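Local coordinates for prolyl-ACP dehydrogenase (Oscillatoria sp., PDB 4IRN), which uses FAD to oxidise the prolyl group carried on an acyl carrier protein during biosynthesis of the cyanotoxin anatoxin-a, at residues A[89-94]-A[134-139]; A[145-150]-A[154-159]; A[299-304]-A[372-377]. One frame throughout, in Å; residues are numbered along the deposited sequence.

Contact 1: residues A[89-94]-A[134-139]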
loop_
_atom_site.group_PDB
_atom_site.type_symbol
_atom_site.label_atom_id
_atom_site.label_comp_id
_atom_site.label_asym_id
_atom_site.label_seq_id
_atom_site.Cartn_x
_atom_site.Cartn_y
_atom_site.Cartn_z
ATOM N N PRO A 89 7.466 35.844 -8.617
ATOM C CA PRO A 89 6.914 36.272 -7.322
ATOM C C PRO A 89 7.536 37.576 -6.786
ATOM O O PRO A 89 7.189 38.014 -5.692
ATOM C CB PRO A 89 7.230 35.081 -6.413
ATOM C CG PRO A 89 8.420 34.425 -7.020
ATOM C CD PRO A 89 8.620 34.942 -8.414
ATOM N N ILE A 90 8.476 38.174 -7.540
ATOM C CA ILE A 90 9.222 39.386 -7.165
ATOM C C ILE A 90 8.485 40.661 -7.601
ATOM O O ILE A 90 8.049 40.733 -8.759
ATOM C CB ILE A 90 10.683 39.348 -7.734
ATOM C CG1 ILE A 90 11.358 37.948 -7.596
ATOM C CG2 ILE A 90 11.572 40.473 -7.179
ATOM C CD1 ILE A 90 11.503 37.338 -6.156
ATOM N N PRO A 91 8.357 41.684 -6.711
ATOM C CA PRO A 91 7.698 42.935 -7.136
ATOM C C PRO A 91 8.484 43.645 -8.234
ATOM O O PRO A 91 9.708 43.548 -8.289
ATOM C CB PRO A 91 7.590 43.770 -5.856
ATOM C CG PRO A 91 8.379 43.070 -4.832
ATOM C CD PRO A 91 8.816 41.743 -5.308
ATOM N N ALA A 92 7.758 44.320 -9.135
ATOM C CA ALA A 92 8.287 45.047 -10.288
ATOM C C ALA A 92 9.334 46.115 -9.927
ATOM O O ALA A 92 10.179 46.427 -10.760
ATOM C CB ALA A 92 7.148 45.651 -11.089
ATOM N N ARG A 93 9.311 46.617 -8.667
ATOM C CA ARG A 93 10.234 47.598 -8.077
ATOM C C ARG A 93 11.693 47.103 -8.148
ATOM O O ARG A 93 12.610 47.919 -8.310
ATOM C CB ARG A 93 9.849 47.832 -6.595
ATOM C CG ARG A 93 10.649 48.922 -5.887
ATOM C CD ARG A 93 10.435 48.925 -4.396
ATOM N NE ARG A 93 11.220 49.978 -3.747
ATOM C CZ ARG A 93 10.770 51.205 -3.504
ATOM N NH1 ARG A 93 9.541 51.553 -3.866
ATOM N NH2 ARG A 93 11.547 52.093 -2.899
ATOM N N TYR A 94 11.889 45.761 -7.970
ATOM C CA TYR A 94 13.169 45.056 -7.968
ATOM C C TYR A 94 13.380 44.326 -9.300
ATOM O O TYR A 94 14.134 43.354 -9.369
ATOM C CB TYR A 94 13.252 44.096 -6.755
ATOM C CG TYR A 94 12.960 44.755 -5.418
ATOM C CD1 TYR A 94 13.829 45.698 -4.876
ATOM C CD2 TYR A 94 11.835 44.407 -4.679
ATOM C CE1 TYR A 94 13.555 46.319 -3.657
ATOM C CE2 TYR A 94 11.555 45.018 -3.455
ATOM C CZ TYR A 94 12.415 45.976 -2.951
ATOM O OH TYR A 94 12.138 46.588 -1.754
ATOM N N PRO A 134 13.435 34.597 0.911
ATOM C CA PRO A 134 13.872 35.076 2.237
ATOM C C PRO A 134 14.509 36.478 2.195
ATOM O O PRO A 134 14.341 37.243 3.151
ATOM C CB PRO A 134 14.879 34.016 2.690
ATOM C CG PRO A 134 15.333 33.362 1.449
ATOM C CD PRO A 134 14.157 33.366 0.531
ATOM N N LEU A 135 15.216 36.820 1.086
ATOM C CA LEU A 135 15.829 38.139 0.855
ATOM C C LEU A 135 14.736 39.229 0.737
ATOM O O LEU A 135 14.891 40.310 1.299
ATOM C CB LEU A 135 16.737 38.104 -0.402
ATOM C CG LEU A 135 17.351 39.416 -0.938
ATOM C CD1 LEU A 135 18.210 40.110 0.101
ATOM C CD2 LEU A 135 18.189 39.147 -2.163
ATOM N N LEU A 136 13.629 38.922 0.029
ATOM C CA LEU A 136 12.505 39.839 -0.148
ATOM C C LEU A 136 11.792 40.124 1.190
ATOM O O LEU A 136 11.418 41.272 1.457
ATOM C CB LEU A 136 11.524 39.273 -1.210
ATOM C CG LEU A 136 10.195 40.024 -1.440
ATOM C CD1 LEU A 136 10.429 41.404 -2.023
ATOM C CD2 LEU A 136 9.283 39.238 -2.336
ATOM N N THR A 137 11.643 39.080 2.026
ATOM C CA THR A 137 10.964 39.129 3.320
ATOM C C THR A 137 11.811 39.709 4.453
ATOM O O THR A 137 11.329 40.588 5.166
ATOM C CB THR A 137 10.376 37.751 3.649
ATOM O OG1 THR A 137 9.554 37.342 2.553
ATOM C CG2 THR A 137 9.559 37.734 4.948
ATOM N N PHE A 138 13.050 39.226 4.628
ATOM C CA PHE A 138 13.911 39.652 5.735
ATOM C C PHE A 138 14.974 40.719 5.425
ATOM O O PHE A 138 15.552 41.293 6.351
ATOM C CB PHE A 138 14.536 38.424 6.425
ATOM C CG PHE A 138 13.525 37.423 6.941
ATOM C CD1 PHE A 138 13.003 37.535 8.224
ATOM C CD2 PHE A 138 13.111 36.358 6.149
ATOM C CE1 PHE A 138 12.069 36.613 8.697
ATOM C CE2 PHE A 138 12.175 35.442 6.623
ATOM C CZ PHE A 138 11.663 35.574 7.894
ATOM N N GLY A 139 15.230 40.970 4.149
ATOM C CA GLY A 139 16.234 41.939 3.730
ATOM C C GLY A 139 15.834 43.383 3.936
ATOM O O GLY A 139 14.648 43.730 3.872
#
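The loop through Pro89, Pro91 and Tyr94 passes beside Leu136 in the last turn of helix 118-138, and the two backbones are joined by side-chain packing rather than by hydrogen bonds. This is the N-terminal helical domain of the acyl-CoA dehydrogenase fold, where the chain between helix 74-83 and helix 101-114 lies against a later helix. Leu136 carries the whole of the helical side. Its CG stands anti to the backbone N (chi1 174°), which sends the branched end across to the loop. There the two methyls of Leu136 meet the CG-CD edge of the Pro91 ring: Leu136 CD1 lies 3.7 Å from Pro91 CD and 3.9 Å from Pro91 CG, while CD2, the other branch of Leu136, is 3.9 Å from Pro91 CD. The pyrrolidine thus fits against both methyls. Tyr94 reaches the same leucine at a slant, and its hydroxyl is weakly hydrogen-bonded to Lys144 while its side chain also packs on Leu148, both on helix 141-153. The loop is shaped by a short 3-10 turn at Ala92 and Arg93, closed by the bond from Tyr94 N to Pro91 O (3.1 Å), which brings Pro91 and Tyr94 round to the same leucine. Ala92 N is also hydrogen-bonded to the Glu98 carboxylate. On the helix, Phe138 N and Gly139 N bond back to Pro134 O and Leu135 O, and Gly139 is the residue at which helical geometry ends. Leu136 CD1 also touches the tyrosine ring, at 4.0 Å from Tyr94 CE2, and Leu136 CD2 lies 4.1 Å from the carbonyl oxygen of Pro89.

Contact 2: residues A[145-150]-A[154-159]; sequences EKYLPL and GGWIAS
Leu150 and Trp156 meet where helix 141-153 gives way to strand 158-161, the junction at which the chain leaves the N-terminal helical domain of the acyl-CoA dehydrogenase fold for its middle beta domain. The hub is the carbonyl oxygen of Leu150, which takes two weak hydrogen bonds from the departing chain. Gly154 N approaches at 2.8 Å from Leu150 O but with a bent N-H angle of 128°, and Trp156 N reaches the same Leu150 O over 3.3 Å along a straighter line (158°). Gly154 N has a second weak acceptor in Pro149 O, at 3.4 Å. Gly155, between the two donors, has positive phi and is the first residue to leave helical geometry; this turn carries Trp156 back beside the helix. Beyond it, Ile157 N and Ala158 N are satisfied by the side chains of Asp201 and His127, and Ser159 OG bonds to the backbone oxygen of Thr195, an FAD-binding residue. The Tyr147 hydroxyl is hydrogen-bonded to Glu224 OE2 and Asn260 ND2, with Lys146 NZ adding a weak bond to the same hydroxyl. This polar end ties the helix to the neighbourhood of strand 218-224. With CG anti to its carbonyl carbon, Tyr147 crosses Trp156 at a slant, and Trp156 CZ3 comes to the edge of the phenol, 3.9 Å from Tyr147 CE1. Leu150 runs alongside the indole, pointing the same way, and covers one face. Its CD2 sits by the pyrrole part, 4.0 Å from Trp156 NE1, while Leu150 CD1 makes a CH-pi contact 3.9 Å from the centroid of the six-membered ring of Trp156, only 7° off the ring normal.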
loop_
_atom_site.group_PDB
_atom_site.type_symbol
_atom_site.label_atom_id
_atom_site.label_comp_id
_atom_site.label_asym_id
_atom_site.label_seq_id
_atom_site.Cartn_x
_atom_site.Cartn_y
_atom_site.Cartn_z
ATOM N N GLU A 145 17.463 46.302 -2.773
ATOM C CA GLU A 145 17.798 47.170 -3.906
ATOM C C GLU A 145 19.066 46.762 -4.638
ATOM O O GLU A 145 19.145 46.944 -5.845
ATOM C CB GLU A 145 17.905 48.631 -3.456
ATOM C CG GLU A 145 16.585 49.372 -3.361
ATOM C CD GLU A 145 16.627 50.601 -2.479
ATOM O OE1 GLU A 145 17.735 51.061 -2.125
ATOM O OE2 GLU A 145 15.541 51.124 -2.148
ATOM N N LYS A 146 20.046 46.211 -3.918
ATOM C CA LYS A 146 21.309 45.749 -4.495
ATOM C C LYS A 146 21.225 44.349 -5.096
ATOM O O LYS A 146 21.615 44.166 -6.248
ATOM C CB LYS A 146 22.454 45.835 -3.471
ATOM C CG LYS A 146 23.808 45.357 -3.995
ATOM C CD LYS A 146 24.845 45.358 -2.887
ATOM C CE LYS A 146 26.193 44.909 -3.374
ATOM N NZ LYS A 146 27.190 44.932 -2.272
ATOM N N TYR A 147 20.751 43.355 -4.312
ATOM C CA TYR A 147 20.748 41.952 -4.727
ATOM C C TYR A 147 19.566 41.421 -5.538
ATOM O O TYR A 147 19.780 40.601 -6.432
ATOM C CB TYR A 147 21.097 41.028 -3.557
ATOM C CG TYR A 147 22.496 41.232 -3.008
ATOM C CD1 TYR A 147 23.619 40.906 -3.767
ATOM C CD2 TYR A 147 22.695 41.695 -1.713
ATOM C CE1 TYR A 147 24.906 41.065 -3.257
ATOM C CE2 TYR A 147 23.977 41.855 -1.190
ATOM C CZ TYR A 147 25.082 41.542 -1.966
ATOM O OH TYR A 147 26.349 41.702 -1.450
ATOM N N LEU A 148 18.347 41.865 -5.244
ATOM C CA LEU A 148 17.150 41.380 -5.929
ATOM C C LEU A 148 17.099 41.679 -7.411
ATOM O O LEU A 148 16.824 40.760 -8.170
ATOM C CB LEU A 148 15.853 41.804 -5.243
ATOM C CG LEU A 148 15.315 40.917 -4.134
ATOM C CD1 LEU A 148 14.019 41.500 -3.603
ATOM C CD2 LEU A 148 15.072 39.488 -4.620
ATOM N N PRO A 149 17.411 42.916 -7.873
ATOM C CA PRO A 149 17.399 43.165 -9.321
ATOM C C PRO A 149 18.404 42.291 -10.080
ATOM O O PRO A 149 18.134 41.880 -11.213
ATOM C CB PRO A 149 17.729 44.659 -9.415
ATOM C CG PRO A 149 17.343 45.222 -8.111
ATOM C CD PRO A 149 17.727 44.156 -7.138
ATOM N N LEU A 150 19.528 41.958 -9.429
ATOM C CA LEU A 150 20.578 41.109 -10.004
ATOM C C LEU A 150 20.138 39.666 -10.216
ATOM O O LEU A 150 20.438 39.092 -11.262
ATOM C CB LEU A 150 21.833 41.128 -9.131
ATOM C CG LEU A 150 22.711 42.359 -9.220
ATOM C CD1 LEU A 150 23.712 42.354 -8.117
ATOM C CD2 LEU A 150 23.445 42.419 -10.559
ATOM N N GLY A 154 19.767 40.281 -13.719
ATOM C CA GLY A 154 21.205 40.431 -13.939
ATOM C C GLY A 154 22.003 39.190 -14.294
ATOM O O GLY A 154 23.209 39.288 -14.538
ATOM N N GLY A 155 21.356 38.029 -14.326
ATOM C CA GLY A 155 22.054 36.790 -14.651
ATOM C C GLY A 155 22.836 36.227 -13.478
ATOM O O GLY A 155 23.672 35.333 -13.653
ATOM N N TRP A 156 22.564 36.759 -12.273
ATOM C CA TRP A 156 23.155 36.310 -11.031
ATOM C C TRP A 156 22.382 35.097 -10.551
ATOM O O TRP A 156 21.148 35.084 -10.618
ATOM C CB TRP A 156 23.135 37.428 -9.983
ATOM C CG TRP A 156 24.392 38.253 -9.928
ATOM C CD1 TRP A 156 25.071 38.795 -10.982
ATOM C CD2 TRP A 156 25.081 38.678 -8.747
ATOM N NE1 TRP A 156 26.170 39.486 -10.530
ATOM C CE2 TRP A 156 26.200 39.433 -9.161
ATOM C CE3 TRP A 156 24.874 38.473 -7.370
ATOM C CZ2 TRP A 156 27.102 39.998 -8.250
ATOM C CZ3 TRP A 156 25.771 39.029 -6.467
ATOM C CH2 TRP A 156 26.862 39.787 -6.907
ATOM N N ILE A 157 23.114 34.061 -10.120
ATOM C CA ILE A 157 22.527 32.833 -9.612
ATOM C C ILE A 157 22.783 32.750 -8.115
ATOM O O ILE A 157 23.821 33.207 -7.632
ATOM C CB ILE A 157 23.040 31.606 -10.411
ATOM C CG1 ILE A 157 22.498 31.652 -11.843
ATOM C CG2 ILE A 157 22.667 30.282 -9.766
ATOM C CD1 ILE A 157 23.520 31.613 -12.898
ATOM N N ALA A 158 21.807 32.230 -7.375
ATOM C CA ALA A 158 21.936 32.116 -5.933
ATOM C C ALA A 158 21.859 30.667 -5.438
ATOM O O ALA A 158 21.224 29.816 -6.068
ATOM C CB ALA A 158 20.911 32.994 -5.231
ATOM N N SER A 159 22.555 30.401 -4.324
ATOM C CA SER A 159 22.623 29.119 -3.652
ATOM C C SER A 159 22.201 29.288 -2.206
ATOM O O SER A 159 22.410 30.348 -1.610
ATOM C CB SER A 159 24.036 28.551 -3.719
ATOM O OG SER A 159 24.291 27.982 -4.991
#

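Contact 3: residues A[299-304]-A[372-377]. With FAD (flavin-adenine dinucleotide), chain J.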
loop_
_atom_site.group_PDB
_atom_site.type_symbol
_atom_site.label_atom_id
_atom_site.label_comp_id
_atom_site.label_asym_id
_atom_site.label_seq_id
_atom_site.Cartn_x
_atom_site.Cartn_y
_atom_site.Cartn_z
ATOM N N ILE A 299 -1.668 7.430 -21.448
ATOM C CA ILE A 299 -3.012 7.189 -22.020
ATOM C C ILE A 299 -2.831 6.886 -23.517
ATOM O O ILE A 299 -3.320 5.863 -23.989
ATOM C CB ILE A 299 -4.046 8.338 -21.771
ATOM C CG1 ILE A 299 -4.370 8.487 -20.280
ATOM C CG2 ILE A 299 -5.343 8.084 -22.558
ATOM C CD1 ILE A 299 -5.016 9.798 -19.869
ATOM N N ARG A 300 -2.075 7.754 -24.237
ATOM C CA ARG A 300 -1.770 7.589 -25.658
ATOM C C ARG A 300 -1.216 6.194 -25.941
ATOM O O ARG A 300 -1.706 5.530 -26.849
ATOM C CB ARG A 300 -0.773 8.662 -26.146
ATOM C CG ARG A 300 -1.413 9.998 -26.491
ATOM C CD ARG A 300 -0.427 10.947 -27.151
ATOM N NE ARG A 300 -0.356 12.238 -26.463
ATOM C CZ ARG A 300 0.770 12.798 -26.030
ATOM N NH1 ARG A 300 1.928 12.158 -26.153
ATOM N NH2 ARG A 300 0.739 13.964 -25.401
ATOM N N TYR A 301 -0.223 5.739 -25.139
ATOM C CA TYR A 301 0.397 4.414 -25.285
ATOM C C TYR A 301 -0.575 3.263 -24.967
ATOM O O TYR A 301 -0.586 2.257 -25.684
ATOM C CB TYR A 301 1.676 4.299 -24.439
ATOM C CG TYR A 301 2.546 3.143 -24.859
ATOM C CD1 TYR A 301 3.434 3.268 -25.924
ATOM C CD2 TYR A 301 2.477 1.914 -24.201
ATOM C CE1 TYR A 301 4.225 2.197 -26.334
ATOM C CE2 TYR A 301 3.271 0.838 -24.597
ATOM C CZ TYR A 301 4.141 0.984 -25.668
ATOM O OH TYR A 301 4.940 -0.048 -26.082
ATOM N N ALA A 302 -1.392 3.419 -23.903
ATOM C CA ALA A 302 -2.375 2.410 -23.494
ATOM C C ALA A 302 -3.497 2.233 -24.531
ATOM O O ALA A 302 -4.094 1.156 -24.621
ATOM C CB ALA A 302 -2.948 2.753 -22.130
ATOM N N ARG A 303 -3.745 3.277 -25.330
ATOM C CA ARG A 303 -4.728 3.260 -26.408
ATOM C C ARG A 303 -4.106 2.781 -27.730
ATOM O O ARG A 303 -4.761 2.072 -28.486
ATOM C CB ARG A 303 -5.341 4.644 -26.568
ATOM C CG ARG A 303 -6.179 5.095 -25.359
ATOM C CD ARG A 303 -6.764 6.456 -25.651
ATOM N NE ARG A 303 -7.875 6.248 -26.585
ATOM C CZ ARG A 303 -8.789 7.141 -26.945
ATOM N NH1 ARG A 303 -8.754 8.375 -26.454
ATOM N NH2 ARG A 303 -9.751 6.807 -27.798
ATOM N N SER A 304 -2.845 3.157 -27.989
ATOM C CA SER A 304 -2.092 2.801 -29.195
ATOM C C SER A 304 -1.551 1.377 -29.186
ATOM O O SER A 304 -1.768 0.648 -30.150
ATOM C CB SER A 304 -0.937 3.773 -29.424
ATOM O OG SER A 304 -1.405 5.079 -29.719
ATOM N N ILE A 372 6.434 3.683 -16.561
ATOM C CA ILE A 372 7.423 2.718 -17.036
ATOM C C ILE A 372 6.745 1.331 -17.161
ATOM O O ILE A 372 6.982 0.618 -18.144
ATOM C CB ILE A 372 8.685 2.706 -16.119
ATOM C CG1 ILE A 372 9.436 4.061 -16.182
ATOM C CG2 ILE A 372 9.636 1.524 -16.463
ATOM C CD1 ILE A 372 10.348 4.344 -15.024
ATOM N N GLU A 373 5.882 0.977 -16.179
ATOM C CA GLU A 373 5.150 -0.295 -16.153
ATOM C C GLU A 373 4.208 -0.439 -17.344
ATOM O O GLU A 373 4.245 -1.472 -18.002
ATOM C CB GLU A 373 4.393 -0.476 -14.836
ATOM C CG GLU A 373 5.285 -0.819 -13.652
ATOM C CD GLU A 373 4.665 -0.580 -12.286
ATOM O OE1 GLU A 373 3.447 -0.295 -12.209
ATOM O OE2 GLU A 373 5.409 -0.666 -11.283
ATOM N N ILE A 374 3.400 0.606 -17.638
ATOM C CA ILE A 374 2.454 0.660 -18.770
ATOM C C ILE A 374 3.176 0.398 -20.113
ATOM O O ILE A 374 2.654 -0.340 -20.947
ATOM C CB ILE A 374 1.652 2.010 -18.756
ATOM C CG1 ILE A 374 0.684 2.076 -17.557
ATOM C CG2 ILE A 374 0.904 2.276 -20.071
ATOM C CD1 ILE A 374 0.367 3.468 -17.069
ATOM N N HIS A 375 4.381 0.983 -20.290
ATOM C CA HIS A 375 5.208 0.839 -21.499
ATOM C C HIS A 375 5.958 -0.508 -21.609
ATOM O O HIS A 375 6.439 -0.845 -22.692
ATOM C CB HIS A 375 6.177 2.025 -21.645
ATOM C CG HIS A 375 5.503 3.319 -21.979
ATOM N ND1 HIS A 375 4.772 4.016 -21.036
ATOM C CD2 HIS A 375 5.511 4.022 -23.131
ATOM C CE1 HIS A 375 4.343 5.104 -21.647
ATOM N NE2 HIS A 375 4.769 5.156 -22.904
ATOM N N GLY A 376 6.021 -1.264 -20.510
ATOM C CA GLY A 376 6.709 -2.549 -20.465
ATOM C C GLY A 376 8.214 -2.378 -20.525
ATOM O O GLY A 376 8.744 -1.409 -19.971
ATOM N N ALA A 377 8.916 -3.306 -21.216
ATOM C CA ALA A 377 10.382 -3.249 -21.378
ATOM C C ALA A 377 10.801 -1.978 -22.100
ATOM O O ALA A 377 11.880 -1.452 -21.838
ATOM C CB ALA A 377 10.875 -4.455 -22.149
HETATM P PA FAD J . 3.757 -5.599 -23.710
HETATM O O1A FAD J . 3.182 -6.836 -24.294
HETATM O O2A FAD J . 4.124 -4.446 -24.658
HETATM O O5B FAD J . 2.842 -5.053 -22.525
HETATM C C5B FAD J . 2.384 -3.686 -22.495
HETATM C C4B FAD J . 1.800 -3.534 -21.118
HETATM O O4B FAD J . 0.459 -4.049 -21.105
HETATM C C3B FAD J . 2.593 -4.273 -20.042
HETATM O O3B FAD J . 3.059 -3.356 -19.064
HETATM C C2B FAD J . 1.640 -5.328 -19.464
HETATM O O2B FAD J . 1.565 -5.140 -18.061
HETATM C C1B FAD J . 0.274 -4.987 -20.063
HETATM N N9A FAD J . -0.441 -6.138 -20.604
HETATM C C8A FAD J . -0.245 -6.745 -21.820
HETATM N N7A FAD J . -0.985 -7.810 -22.022
HETATM C C5A FAD J . -1.733 -7.914 -20.853
HETATM C C6A FAD J . -2.718 -8.837 -20.432
HETATM N N6A FAD J . -3.092 -9.906 -21.133
HETATM N N1A FAD J . -3.280 -8.637 -19.218
HETATM C C2A FAD J . -2.873 -7.600 -18.487
HETATM N N3A FAD J . -1.952 -6.679 -18.777
HETATM C C4A FAD J . -1.412 -6.885 -19.979
HETATM N N1 FAD J . 12.814 -11.611 -24.452
HETATM C C2 FAD J . 13.399 -12.695 -25.097
HETATM O O2 FAD J . 12.750 -13.435 -25.833
HETATM N N3 FAD J . 14.740 -12.961 -24.930
HETATM C C4 FAD J . 15.604 -12.235 -24.147
HETATM O O4 FAD J . 16.787 -12.564 -24.069
HETATM C C4X FAD J . 14.992 -11.083 -23.466
HETATM N N5 FAD J . 15.764 -10.318 -22.724
HETATM C C5X FAD J . 15.186 -9.204 -22.118
HETATM C C6 FAD J . 15.991 -8.394 -21.315
HETATM C C7 FAD J . 15.485 -7.271 -20.674
HETATM C C7M FAD J . 16.386 -6.457 -19.776
HETATM C C8 FAD J . 14.124 -6.931 -20.849
HETATM C C8M FAD J . 13.524 -5.716 -20.187
HETATM C C9 FAD J . 13.320 -7.735 -21.650
HETATM C C9A FAD J . 13.821 -8.872 -22.288
HETATM N N10 FAD J . 13.027 -9.719 -23.107
HETATM C C10 FAD J . 13.577 -10.834 -23.688
HETATM C "C1'" FAD J . 11.625 -9.338 -23.378
HETATM C "C2'" FAD J . 10.809 -9.354 -22.094
HETATM O "O2'" FAD J . 10.425 -10.686 -21.758
HETATM C "C3'" FAD J . 9.604 -8.419 -22.199
HETATM O "O3'" FAD J . 9.740 -7.300 -21.325
HETATM C "C4'" FAD J . 8.246 -9.091 -21.999
HETATM O "O4'" FAD J . 8.112 -10.023 -23.072
HETATM C "C5'" FAD J . 7.115 -8.083 -22.029
HETATM O "O5'" FAD J . 7.442 -7.245 -23.159
HETATM P P FAD J . 6.586 -5.993 -23.509
HETATM O O1P FAD J . 6.777 -4.871 -22.568
HETATM O O2P FAD J . 6.881 -5.967 -24.997
HETATM O O3P FAD J . 5.050 -6.346 -23.244
HETATM O O HOH W 1 5.369 -2.165 -24.716
#
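A single water joins Tyr301, His375 and the FAD pyrophosphate: it accepts from Tyr301 OH and donates to His375 O and FAD O2A, each at 2.6 Å. The two residues belong to helix 285-304 and the C-terminal end of helix 350-375, in the C-terminal helical domain of the acyl-CoA dehydrogenase fold. Their rings form an offset stack, centroids 4.2 Å apart and planes at 23°, with His375 CD2 over one face of the phenol, 3.5 Å from Tyr301 CG. A chi1 of -163°, which turns CG of Tyr301 away from the backbone N, lays the ring over the imidazole and brings the hydroxyl to the water, in the ring plane. His375 ND1 is hydrogen-bonded to Ala371 O, fixing the rotation of the imidazole. Ile374 fills the side of the contact, its CG2 4.4 Å from Ala302 CB. Past the helix end, where Gly376 turns with positive phi, Ala377 N donates to FAD O1P (3.0 Å, 152°). His160, Thr195 and Phe398 of the second subunit also hydrogen-bond to FAD, placing the cofactor at a subunit interface. The pyrophosphate charge is thus met here by neutral dipoles, amide and water, and probably spread rather than neutralised.

How the contacts relate
From the N terminus, contact 1 closes a loop holding helix 101-114 and most of helix 118-138. Contact 2 then closes a tight turn at the end of helix 141-153, and contact 3 closes a long loop that includes helix 316-344 and most of helix 350-375. The three follow in series, without nesting or crossing. Contacts 1 and 2 adjoin, centres 11 Å apart: Leu135 CD2 packs 3.7 Å from Tyr147 CB, and Tyr94 CB 3.8 Å from Leu148 CB, packing the loop and helix 118-138 on helix 141-153, from which contact 2 leads into strand 158-161. Contact 3 lies about 44 Å from both, centre to centre, across the chain's centre, in the C-terminal helices beside FAD.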